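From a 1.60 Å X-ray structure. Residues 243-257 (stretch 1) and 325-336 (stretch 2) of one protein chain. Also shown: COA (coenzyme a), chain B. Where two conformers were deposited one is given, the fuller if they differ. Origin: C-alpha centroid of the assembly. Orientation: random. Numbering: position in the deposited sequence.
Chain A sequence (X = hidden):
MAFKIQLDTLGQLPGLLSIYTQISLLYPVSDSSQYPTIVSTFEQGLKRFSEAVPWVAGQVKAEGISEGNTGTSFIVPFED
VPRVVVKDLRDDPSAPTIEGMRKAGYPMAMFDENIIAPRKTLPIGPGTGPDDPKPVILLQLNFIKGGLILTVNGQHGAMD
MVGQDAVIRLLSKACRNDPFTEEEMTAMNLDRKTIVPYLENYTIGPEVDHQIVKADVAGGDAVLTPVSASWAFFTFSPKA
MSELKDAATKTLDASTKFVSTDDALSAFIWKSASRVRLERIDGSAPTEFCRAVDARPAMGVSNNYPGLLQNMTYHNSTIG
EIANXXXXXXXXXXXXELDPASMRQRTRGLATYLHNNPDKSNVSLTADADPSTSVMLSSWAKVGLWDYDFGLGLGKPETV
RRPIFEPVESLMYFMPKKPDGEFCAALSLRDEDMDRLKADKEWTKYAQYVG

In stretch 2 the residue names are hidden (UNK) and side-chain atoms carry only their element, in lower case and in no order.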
ATOM      1  N   GLU A 243      -1.166 -23.642   7.023  1.00 13.93           N
ATOM      2  CA  GLU A 243      -2.399 -24.447   7.024  1.00 14.08           C
ATOM      3  C   GLU A 243      -3.444 -23.936   6.027  1.00 13.55           C
ATOM      4  O   GLU A 243      -4.151 -24.728   5.397  1.00 13.80           O
ATOM      5  CB  GLU A 243      -2.969 -24.579   8.439  1.00 14.71           C
ATOM      6  CG  GLU A 243      -2.095 -25.477   9.316  1.00 17.29           C
ATOM      7  CD  GLU A 243      -2.576 -25.592  10.740  1.00 20.21           C
ATOM      8  OE1 GLU A 243      -3.736 -25.230  11.010  1.00 22.46           O
ATOM      9  OE2 GLU A 243      -1.789 -26.063  11.593  1.00 22.81           O
ATOM     10  N   LEU A 244      -3.532 -22.612   5.873  1.00 12.95           N
ATOM     11  CA  LEU A 244      -4.362 -22.015   4.819  1.00 12.40           C
ATOM     12  C   LEU A 244      -3.856 -22.398   3.426  1.00 12.23           C
ATOM     13  O   LEU A 244      -4.644 -22.781   2.553  1.00 12.63           O
ATOM     14  CB  LEU A 244      -4.398 -20.484   4.949  1.00 12.35           C
ATOM     15  CG  LEU A 244      -5.252 -19.934   6.096  1.00 12.83           C
ATOM     16  CD1 LEU A 244      -5.096 -18.413   6.196  1.00 12.81           C
ATOM     17  CD2 LEU A 244      -6.728 -20.326   5.921  1.00 12.10           C
ATOM     18  N   LYS A 245      -2.544 -22.314   3.217  1.00 12.03           N
ATOM     19  CA  LYS A 245      -2.002 -22.685   1.908  1.00 11.80           C
ATOM     20  C   LYS A 245      -2.227 -24.174   1.620  1.00 11.99           C
ATOM     21  O   LYS A 245      -2.584 -24.533   0.500  1.00 12.44           O
ATOM     22  CB  LYS A 245      -0.521 -22.341   1.784  1.00 11.77           C
ATOM     23  CG  LYS A 245       0.004 -22.523   0.368  1.00 11.17           C
ATOM     24  CD  LYS A 245       1.489 -22.264   0.292  1.00 11.29           C
ATOM     25  CE  LYS A 245       2.006 -22.426  -1.131  1.00 13.64           C
ATOM     26  NZ  LYS A 245       3.460 -22.144  -1.199  1.00 10.89           N
ATOM     27  N   ASP A 246      -2.029 -25.017   2.636  1.00 12.39           N
ATOM     28  CA  ASP A 246      -2.305 -26.460   2.527  1.00 12.69           C
ATOM     29  C   ASP A 246      -3.763 -26.708   2.096  1.00 12.74           C
ATOM     30  O   ASP A 246      -4.032 -27.463   1.138  1.00 12.85           O
ATOM     31  CB  ASP A 246      -1.979 -27.155   3.862  1.00 12.76           C
ATOM     32  CG  ASP A 246      -2.316 -28.651   3.864  1.00 14.94           C
ATOM     33  OD1 ASP A 246      -1.845 -29.400   2.982  1.00 15.44           O
ATOM     34  OD2 ASP A 246      -3.045 -29.082   4.784  1.00 15.81           O
ATOM     35  N   ALA A 247      -4.696 -26.041   2.779  1.00 12.76           N
ATOM     36  CA  ALA A 247      -6.139 -26.173   2.511  1.00 12.72           C
ATOM     37  C   ALA A 247      -6.516 -25.780   1.078  1.00 12.77           C
ATOM     38  O   ALA A 247      -7.304 -26.460   0.423  1.00 12.93           O
ATOM     39  CB  ALA A 247      -6.931 -25.358   3.517  1.00 12.87           C
ATOM     40  N   ALA A 248      -5.931 -24.678   0.599  1.00 11.90           N
ATOM     41  CA  ALA A 248      -6.101 -24.224  -0.775  1.00 11.91           C
ATOM     42  C   ALA A 248      -5.480 -25.180  -1.793  1.00 11.53           C
ATOM     43  O   ALA A 248      -6.104 -25.514  -2.798  1.00 11.79           O
ATOM     44  CB  ALA A 248      -5.507 -22.833  -0.939  1.00 11.01           C
ATOM     45  N   THR A 249      -4.251 -25.616  -1.524  1.00 11.57           N
ATOM     46  CA  THR A 249      -3.494 -26.473  -2.445  1.00 11.50           C
ATOM     47  C   THR A 249      -4.224 -27.799  -2.689  1.00 12.17           C
ATOM     48  O   THR A 249      -4.226 -28.323  -3.804  1.00 12.47           O
ATOM     49  CB  THR A 249      -2.057 -26.691  -1.919  1.00 11.77           C
ATOM     50  OG1 THR A 249      -1.391 -25.421  -1.854  1.00 10.60           O
ATOM     51  CG2 THR A 249      -1.253 -27.644  -2.799  1.00 11.37           C
ATOM     52  N   LYS A 250      -4.873 -28.310  -1.645  1.00 12.43           N
ATOM     53  CA  LYS A 250      -5.636 -29.554  -1.743  1.00 13.89           C
ATOM     54  C   LYS A 250      -6.904 -29.436  -2.577  1.00 14.17           C
ATOM     55  O   LYS A 250      -7.491 -30.459  -2.952  1.00 14.84           O
ATOM     56  CB  LYS A 250      -6.024 -30.042  -0.356  1.00 14.13           C
ATOM     57  CG  LYS A 250      -4.920 -30.722   0.393  1.00 16.09           C
ATOM     58  CD  LYS A 250      -5.424 -31.036   1.787  1.00 19.30           C
ATOM     59  CE  LYS A 250      -4.446 -31.872   2.554  1.00 21.92           C
ATOM     60  NZ  LYS A 250      -4.794 -31.857   4.006  0.70 23.17           N
ATOM     61  N   THR A 251      -7.340 -28.209  -2.858  1.00 14.35           N
ATOM     62  CA  THR A 251      -8.642 -27.998  -3.500  1.00 14.69           C
ATOM     63  C   THR A 251      -8.597 -27.108  -4.750  1.00 15.12           C
ATOM     64  O   THR A 251      -9.562 -26.409  -5.059  1.00 15.53           O
ATOM     65  CB  THR A 251      -9.689 -27.455  -2.488  1.00 14.73           C
ATOM     66  OG1 THR A 251      -9.157 -26.319  -1.790  1.00 14.41           O
ATOM     67  CG2 THR A 251     -10.082 -28.539  -1.471  1.00 15.49           C
ATOM     68  N   LEU A 252      -7.485 -27.150  -5.476  1.00 15.33           N
ATOM     69  CA  LEU A 252      -7.304 -26.285  -6.637  1.00 16.17           C
ATOM     70  C   LEU A 252      -8.141 -26.698  -7.836  1.00 17.28           C
ATOM     71  O   LEU A 252      -8.423 -27.887  -8.022  1.00 17.29           O
ATOM     72  CB  LEU A 252      -5.828 -26.246  -7.034  1.00 15.50           C
ATOM     73  CG  LEU A 252      -4.911 -25.611  -5.991  1.00 15.55           C
ATOM     74  CD1 LEU A 252      -3.502 -25.575  -6.515  1.00 14.55           C
ATOM     75  CD2 LEU A 252      -5.396 -24.210  -5.640  1.00 14.33           C
ATOM     76  N   ASP A 253      -8.522 -25.708  -8.645  1.00 18.38           N
ATOM     77  CA  ASP A 253      -9.113 -25.952  -9.965  1.00 19.76           C
ATOM     78  C   ASP A 253      -8.140 -26.736 -10.842  1.00 20.25           C
ATOM     79  O   ASP A 253      -6.918 -26.641 -10.665  1.00 20.31           O
ATOM     80  CB  ASP A 253      -9.437 -24.631 -10.664  1.00 20.30           C
ATOM     81  CG  ASP A 253     -10.679 -23.953 -10.112  1.00 21.84           C
ATOM     82  OD1 ASP A 253     -11.299 -24.450  -9.139  1.00 22.92           O
ATOM     83  OD2 ASP A 253     -11.046 -22.901 -10.676  1.00 25.23           O
ATOM     84  N   ALA A 254      -8.680 -27.497 -11.793  1.00 20.67           N
ATOM     85  CA  ALA A 254      -7.871 -28.285 -12.728  1.00 20.94           C
ATOM     86  C   ALA A 254      -6.898 -27.423 -13.540  1.00 21.02           C
ATOM     87  O   ALA A 254      -5.821 -27.880 -13.920  1.00 21.69           O
ATOM     88  CB  ALA A 254      -8.785 -29.084 -13.671  1.00 21.36           C
ATOM     89  N   SER A 255      -7.283 -26.174 -13.795  1.00 20.70           N
ATOM     90  CA  SER A 255      -6.488 -25.264 -14.611  1.00 20.32           C
ATOM     91  C   SER A 255      -5.320 -24.635 -13.837  1.00 19.48           C
ATOM     92  O   SER A 255      -4.471 -23.963 -14.428  1.00 19.88           O
ATOM     93  CB  SER A 255      -7.385 -24.154 -15.171  1.00 20.70           C
ATOM     94  OG  SER A 255      -7.732 -23.235 -14.148  0.60 21.83           O
ATOM     95  N   THR A 256      -5.276 -24.868 -12.526  1.00 18.32           N
ATOM     96  CA  THR A 256      -4.334 -24.180 -11.648  1.00 17.09           C
ATOM     97  C   THR A 256      -3.309 -25.132 -11.016  1.00 16.32           C
ATOM     98  O   THR A 256      -3.666 -25.946 -10.171  1.00 16.63           O
ATOM     99  CB  THR A 256      -5.105 -23.418 -10.542  1.00 17.30           C
ATOM    100  OG1 THR A 256      -5.995 -22.471 -11.151  1.00 18.08           O
ATOM    101  CG2 THR A 256      -4.146 -22.690  -9.602  1.00 17.13           C
ATOM    102  N   LYS A 257      -2.047 -24.997 -11.427  0.50 15.96           N
ATOM    103  CA  LYS A 257      -0.952 -25.864 -10.967  0.50 15.76           C
ATOM    104  C   LYS A 257      -0.598 -25.653  -9.495  0.50 14.97           C
ATOM    105  O   LYS A 257      -0.301 -26.611  -8.777  0.50 15.04           O
ATOM    106  CB  LYS A 257       0.308 -25.634 -11.815  0.50 16.08           C
ATOM    107  CG  LYS A 257       0.197 -26.039 -13.281  0.50 17.69           C
ATOM    108  CD  LYS A 257       0.403 -27.529 -13.459  1.00 19.27           C
ATOM    109  CE  LYS A 257       0.484 -27.895 -14.926  1.00 21.47           C
ATOM    110  NZ  LYS A 257       0.607 -29.356 -15.074  1.00 24.93           N
ATOM    111  N   UNK A 325     -17.864 -22.150  -1.943  1.00 16.05           N
ATOM    112  CA  UNK A 325     -16.872 -22.941  -2.670  1.00 15.63           C
ATOM    113  C   UNK A 325     -15.639 -23.226  -1.799  1.00 15.02           C
ATOM    114  O   UNK A 325     -15.476 -22.614  -0.736  1.00 15.00           O
ATOM    115  c   UNK A 325     -15.317 -20.302  -5.117  1.00 15.84           C
ATOM    116  c   UNK A 325     -16.495 -22.255  -3.982  1.00 15.69           C
ATOM    117  c   UNK A 325     -15.636 -21.002  -3.806  1.00 15.22           C
ATOM    118  o   UNK A 325     -14.525 -19.334  -5.080  1.00 15.30           O
ATOM    119  o   UNK A 325     -15.852 -20.702  -6.179  1.00 15.71           O
ATOM    120  N   UNK A 326     -14.785 -24.158  -2.234  1.00 14.44           N
ATOM    121  CA  UNK A 326     -13.574 -24.504  -1.481  1.00 13.78           C
ATOM    122  C   UNK A 326     -12.596 -23.329  -1.436  1.00 13.09           C
ATOM    123  O   UNK A 326     -12.696 -22.402  -2.245  1.00 13.09           O
ATOM    124  c   UNK A 326     -12.868 -25.707  -2.108  1.00 14.02           C
ATOM    125  o   UNK A 326     -12.345 -25.376  -3.383  1.00 13.34           O
ATOM    126  N   UNK A 327     -11.650 -23.380  -0.498  1.00 12.43           N
ATOM    127  CA  UNK A 327     -10.612 -22.343  -0.427  1.00 11.95           C
ATOM    128  C   UNK A 327      -9.773 -22.329  -1.700  1.00 11.42           C
ATOM    129  O   UNK A 327      -9.436 -21.263  -2.225  1.00 11.42           O
ATOM    130  c   UNK A 327      -7.838 -21.644   2.274  1.00 11.58           C
ATOM    131  c   UNK A 327      -8.748 -21.360   1.073  1.00 11.80           C
ATOM    132  c   UNK A 327      -9.710 -22.530   0.795  1.00 12.16           C
ATOM    133  c   UNK A 327      -9.512 -20.047   1.251  1.00 14.51           C
ATOM    134  N   UNK A 328      -9.439 -23.522  -2.190  1.00 10.97           N
ATOM    135  CA  UNK A 328      -8.688 -23.677  -3.428  1.00 11.18           C
ATOM    136  C   UNK A 328      -9.394 -23.126  -4.650  1.00 11.40           C
ATOM    137  O   UNK A 328      -8.749 -22.562  -5.535  1.00 11.67           O
ATOM    138  N   UNK A 329     -10.719 -23.297  -4.716  1.00 11.26           N
ATOM    139  CA  UNK A 329     -11.506 -22.717  -5.801  1.00 11.53           C
ATOM    140  C   UNK A 329     -11.344 -21.194  -5.809  1.00 11.54           C
ATOM    141  O   UNK A 329     -11.138 -20.599  -6.860  1.00 12.11           O
ATOM    142  c   UNK A 329     -12.983 -23.101  -5.678  1.00 11.97           C
ATOM    143  N   UNK A 330     -11.394 -20.585  -4.622  1.00 11.33           N
ATOM    144  CA  UNK A 330     -11.297 -19.125  -4.513  1.00 11.49           C
ATOM    145  C   UNK A 330      -9.871 -18.657  -4.823  1.00 11.43           C
ATOM    146  O   UNK A 330      -9.671 -17.672  -5.551  1.00 11.52           O
ATOM    147  c   UNK A 330     -11.750 -18.631  -3.136  1.00 11.64           C
ATOM    148  c   UNK A 330     -11.854 -17.118  -3.142  1.00 11.60           C
ATOM    149  o   UNK A 330     -13.036 -19.197  -2.826  1.00 11.77           O
ATOM    150  N   UNK A 331      -8.885 -19.383  -4.303  1.00 11.42           N
ATOM    151  CA  UNK A 331      -7.479 -19.034  -4.540  1.00 10.94           C
ATOM    152  C   UNK A 331      -7.132 -19.169  -6.021  1.00 10.69           C
ATOM    153  O   UNK A 331      -6.375 -18.361  -6.570  1.00 10.52           O
ATOM    154  c   UNK A 331      -6.551 -19.889  -3.685  1.00 10.97           C
ATOM    155  N   UNK A 332      -7.711 -20.181  -6.672  1.00 10.59           N
ATOM    156  CA  UNK A 332      -7.550 -20.372  -8.110  1.00 10.78           C
ATOM    157  C   UNK A 332      -8.032 -19.167  -8.928  1.00 10.76           C
ATOM    158  O   UNK A 332      -7.391 -18.795  -9.917  1.00 10.51           O
ATOM    159  o   UNK A 332      -7.580 -22.793  -8.030  1.00 11.62           O
ATOM    160  c   UNK A 332      -8.249 -21.660  -8.564  1.00 11.31           C
ATOM    161  N   UNK A 333      -9.149 -18.557  -8.518  1.00 10.83           N
ATOM    162  CA  UNK A 333      -9.636 -17.331  -9.172  1.00 11.61           C
ATOM    163  C   UNK A 333      -8.545 -16.270  -9.178  1.00 11.35           C
ATOM    164  O   UNK A 333      -8.312 -15.613 -10.187  1.00 12.08           O
ATOM    165  c   UNK A 333     -10.855 -16.749  -8.460  1.00 11.54           C
ATOM    166  n   UNK A 333     -14.331 -17.963  -7.511  1.00 13.75           N
ATOM    167  c   UNK A 333     -12.090 -17.633  -8.481  1.00 11.64           C
ATOM    168  n   UNK A 333     -16.351 -18.812  -8.207  1.00 16.25           N
ATOM    169  c   UNK A 333     -15.354 -17.953  -8.370  1.00 15.86           C
ATOM    170  n   UNK A 333     -15.388 -17.102  -9.387  1.00 13.98           N
ATOM    171  c   UNK A 333     -13.174 -17.063  -7.587  1.00 13.36           C
ATOM    172  N   UNK A 334      -7.900 -16.093  -8.027  1.00 11.68           N
ATOM    173  CA  UNK A 334      -6.890 -15.047  -7.892  1.00 11.45           C
ATOM    174  C   UNK A 334      -5.661 -15.341  -8.747  1.00 11.33           C
ATOM    175  O   UNK A 334      -5.227 -14.500  -9.531  1.00 11.43           O
ATOM    176  c   UNK A 334      -6.517 -14.832  -6.424  1.00 11.41           C
ATOM    177  c   UNK A 334      -7.222 -14.274  -4.071  1.00 13.00           C
ATOM    178  c   UNK A 334      -7.697 -14.494  -5.500  1.00 12.41           C
ATOM    179  c   UNK A 334      -8.503 -13.290  -5.997  1.00 13.86           C
ATOM    180  N   UNK A 335      -5.119 -16.545  -8.605  1.00 11.28           N
ATOM    181  CA  UNK A 335      -3.908 -16.938  -9.332  1.00 11.47           C
ATOM    182  C   UNK A 335      -4.098 -16.907 -10.859  1.00 11.87           C
ATOM    183  O   UNK A 335      -3.159 -16.596 -11.589  1.00 12.11           O
ATOM    184  n   UNK A 335      -0.683 -17.435  -8.194  1.00 10.80           N
ATOM    185  n   UNK A 335       1.388 -16.663  -8.835  1.00 12.52           N
ATOM    186  c   UNK A 335       0.441 -16.776  -7.912  1.00 12.10           C
ATOM    187  c   UNK A 335      -2.202 -18.920  -9.518  1.00 11.11           C
ATOM    188  c   UNK A 335      -3.419 -18.311  -8.826  1.00 11.45           C
ATOM    189  n   UNK A 335       0.614 -16.226  -6.715  1.00 12.53           N
ATOM    190  c   UNK A 335      -0.960 -18.041  -9.497  1.00 10.55           C
ATOM    191  N   UNK A 336      -5.322 -17.170 -11.324  1.00 12.34           N
ATOM    192  CA  UNK A 336      -5.616 -17.244 -12.769  1.00 13.24           C
ATOM    193  C   UNK A 336      -5.377 -15.928 -13.530  1.00 13.57           C
ATOM    194  O   UNK A 336      -5.265 -15.931 -14.755  1.00 14.08           O
ATOM    195  o   UNK A 336      -7.997 -16.725 -12.730  1.00 15.66           O
ATOM    196  c   UNK A 336      -7.046 -17.738 -13.009  1.00 13.63           C
TER
HETATM  197  N1A COA B 452       5.449 -24.715  -7.837  1.00 15.07           N
HETATM  198  C2A COA B 452       4.824 -24.366  -6.657  1.00 15.99           C
HETATM  199  N3A COA B 452       4.782 -23.046  -6.254  1.00 14.28           N
HETATM  200  C4A COA B 452       5.361 -22.096  -7.035  1.00 15.70           C
HETATM  201  C5A COA B 452       5.992 -22.430  -8.235  1.00 15.89           C
HETATM  202  C6A COA B 452       6.040 -23.761  -8.642  1.00 16.68           C
HETATM  203  N6A COA B 452       6.860 -24.125  -9.633  1.00 17.10           N
HETATM  204  N7A COA B 452       6.469 -21.289  -8.795  1.00 17.87           N
HETATM  205  C8A COA B 452       6.155 -20.250  -7.983  1.00 16.54           C
HETATM  206  N9A COA B 452       5.470 -20.737  -6.894  1.00 15.74           N
HETATM  207  C1B COA B 452       4.981 -19.972  -5.739  1.00 17.37           C
HETATM  208  C2B COA B 452       6.154 -19.556  -4.876  1.00 17.81           C
HETATM  209  O2B COA B 452       6.580 -20.606  -4.057  1.00 17.47           O
HETATM  210  C3B COA B 452       5.542 -18.412  -4.104  1.00 19.53           C
HETATM  211  O3B COA B 452       4.657 -18.925  -3.155  1.00 19.85           O
HETATM  212  P3B COA B 452       4.965 -18.814  -1.598  1.00 19.53           P
HETATM  213  O7A COA B 452       5.162 -17.350  -1.265  1.00 20.36           O
HETATM  214  O8A COA B 452       6.217 -19.618  -1.360  1.00 22.79           O
HETATM  215  O9A COA B 452       3.801 -19.410  -0.856  1.00 18.47           O
HETATM  216  C4B COA B 452       4.621 -17.782  -5.112  1.00 19.61           C
HETATM  217  O4B COA B 452       4.362 -18.753  -6.116  1.00 19.26           O
HETATM  218  C5B COA B 452       5.236 -16.534  -5.694  1.00 21.81           C
HETATM  219  O5B COA B 452       4.151 -16.001  -6.381  1.00 23.93           O
HETATM  220  P1A COA B 452       4.120 -14.467  -6.800  0.60 24.21           P
HETATM  221  O1A COA B 452       5.483 -14.030  -7.330  0.60 21.19           O
HETATM  222  O2A COA B 452       2.987 -14.256  -7.777  0.60 24.72           O
HETATM  223  O3A COA B 452       3.982 -13.641  -5.439  1.00 19.92           O
HETATM  224  P2A COA B 452       2.854 -13.783  -4.322  1.00 15.58           P
HETATM  225  O4A COA B 452       3.545 -13.881  -2.982  1.00 13.93           O
HETATM  226  O5A COA B 452       1.849 -14.860  -4.615  1.00 17.35           O
HETATM  227  O6A COA B 452       2.110 -12.378  -4.421  1.00 16.27           O
HETATM  228  CBP COA B 452       1.108 -10.539  -5.541  1.00 16.43           C
HETATM  229  CCP COA B 452       1.261 -12.058  -5.508  1.00 14.97           C
HETATM  230  CDP COA B 452       0.493 -10.064  -4.223  1.00 15.63           C
HETATM  231  CEP COA B 452       0.147 -10.156  -6.664  1.00 16.86           C
HETATM  232  CAP COA B 452       2.509  -9.946  -5.756  1.00 17.55           C
HETATM  233  OAP COA B 452       3.066 -10.385  -6.979  1.00 19.31           O
HETATM  234  C9P COA B 452       2.489  -8.453  -5.779  1.00 19.51           C
HETATM  235  O9P COA B 452       2.283  -7.799  -6.998  1.00 18.71           O
HETATM  236  N8P COA B 452       2.676  -7.856  -4.609  1.00 20.95           N
HETATM  237  C7P COA B 452       2.640  -6.424  -4.448  1.00 22.78           C
HETATM  238  C6P COA B 452       1.203  -5.924  -4.443  1.00 25.38           C
HETATM  239  C5P COA B 452       1.276  -4.442  -4.233  1.00 27.88           C
HETATM  240  O5P COA B 452       2.057  -3.756  -4.926  1.00 29.96           O
HETATM  241  N4P COA B 452       0.488  -3.945  -3.289  1.00 26.50           N
HETATM  242  O   HOH W   1     -12.233 -21.227  -9.220  1.00 20.93           O

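Position 325 has three side-chain carbons in a row, the third carrying two oxygens, and no atom within reach of stretch 1. A carboxylate at the end of two methylenes is Glu 325.

Position 326 has one carbon and then one oxygen. The oxygen lies 3.5 Å from Thr 251 CB, and it accepts from the backbone N of 329 at 3.0 Å (152° at the hydrogen). Ser 326 is thus the N-cap of the helix that follows, its OG making the capping bond.

Position 327 has four carbons forked at the second, one terminal carbon 3.4 Å from Leu 244 O and 4.0 Å from Ala 247 CB; this is Leu 327. With chi1 t and chi2 p, that carbon is CD2, while CG lies 4.1 Å from Ala 248 CB. It has the largest covered area of the stretch, 72 Å².

Position 328 has no side-chain atom; its CA lies 3.2 Å from Ala 248 O, and it is Gly 328. The coordinates explain the fit: an ideal CB would stand 2.2 Å from Thr 251 O and 2.5 Å from Ala 248 O, both clashes. With no CB there, its CA can lie 3.7 Å from Ala 248 CA, and its N donates to Thr 251 OG1 at 2.8 Å (133°).

Position 329 has a single carbon, CB, 4.1 Å from Asp 253 OD1, so it is Ala 329. A water bridges the two residues, donating to Asp 253 OD2 at 2.5 Å and to Ala 329 O at 2.7 Å.

Position 330 has one carbon carrying an oxygen and a carbon, a beta-branched hydroxyl whose CB points away from stretch 1: Thr 330. Its OG1 donates to Glu 325 OE2 at 2.7 Å.

Position 331 again has one carbon, CB, 4.2 Å from Ala 248 CB. This is Ala 331.

Position 332 has one carbon and one oxygen, and the oxygen sits 3.1 Å from Asp 253 N. This is Ser 332, whose OG accepts from that amide (162°) and donates to Gly 328 O at 2.8 Å.

Position 333 has three carbons, a nitrogen, and a carbon bearing two more nitrogens, and its CB points away from stretch 1. Arg 333 pairs with Glu 325, NE to OE2 and NH2 to OE1 each 2.8 Å.

Position 334 has four carbons forked at the second, beyond reach of stretch 1; Leu 334 is buried.

Position 335 repeats the guanidinium pattern, and one of its chain carbons lies 4.2 Å from Thr 256 CG2. This is Arg 335, the carbon being CG, and its NH2 donates to COA O2A at 3.1 Å.

Position 336 has one carbon and one oxygen, neither in contact with stretch 1; Ser 336 OG donates to Arg 333 O at 2.8 Å.

The two helix axes approach to 8.0 Å at 90°, and the stretches bury 517 Å² in all. Gly 328 permits the close backbone approach, while Leu 327 and Ala 331 pack on Ala 248. Thr 251 OG1 relays between Gly 328 N and Ala 247 O, to which it donates at 2.9 Å; Ser 332 holds the following loop through Asp 253 N.

Stretch 2 (325-336) ESLGATASRLRS
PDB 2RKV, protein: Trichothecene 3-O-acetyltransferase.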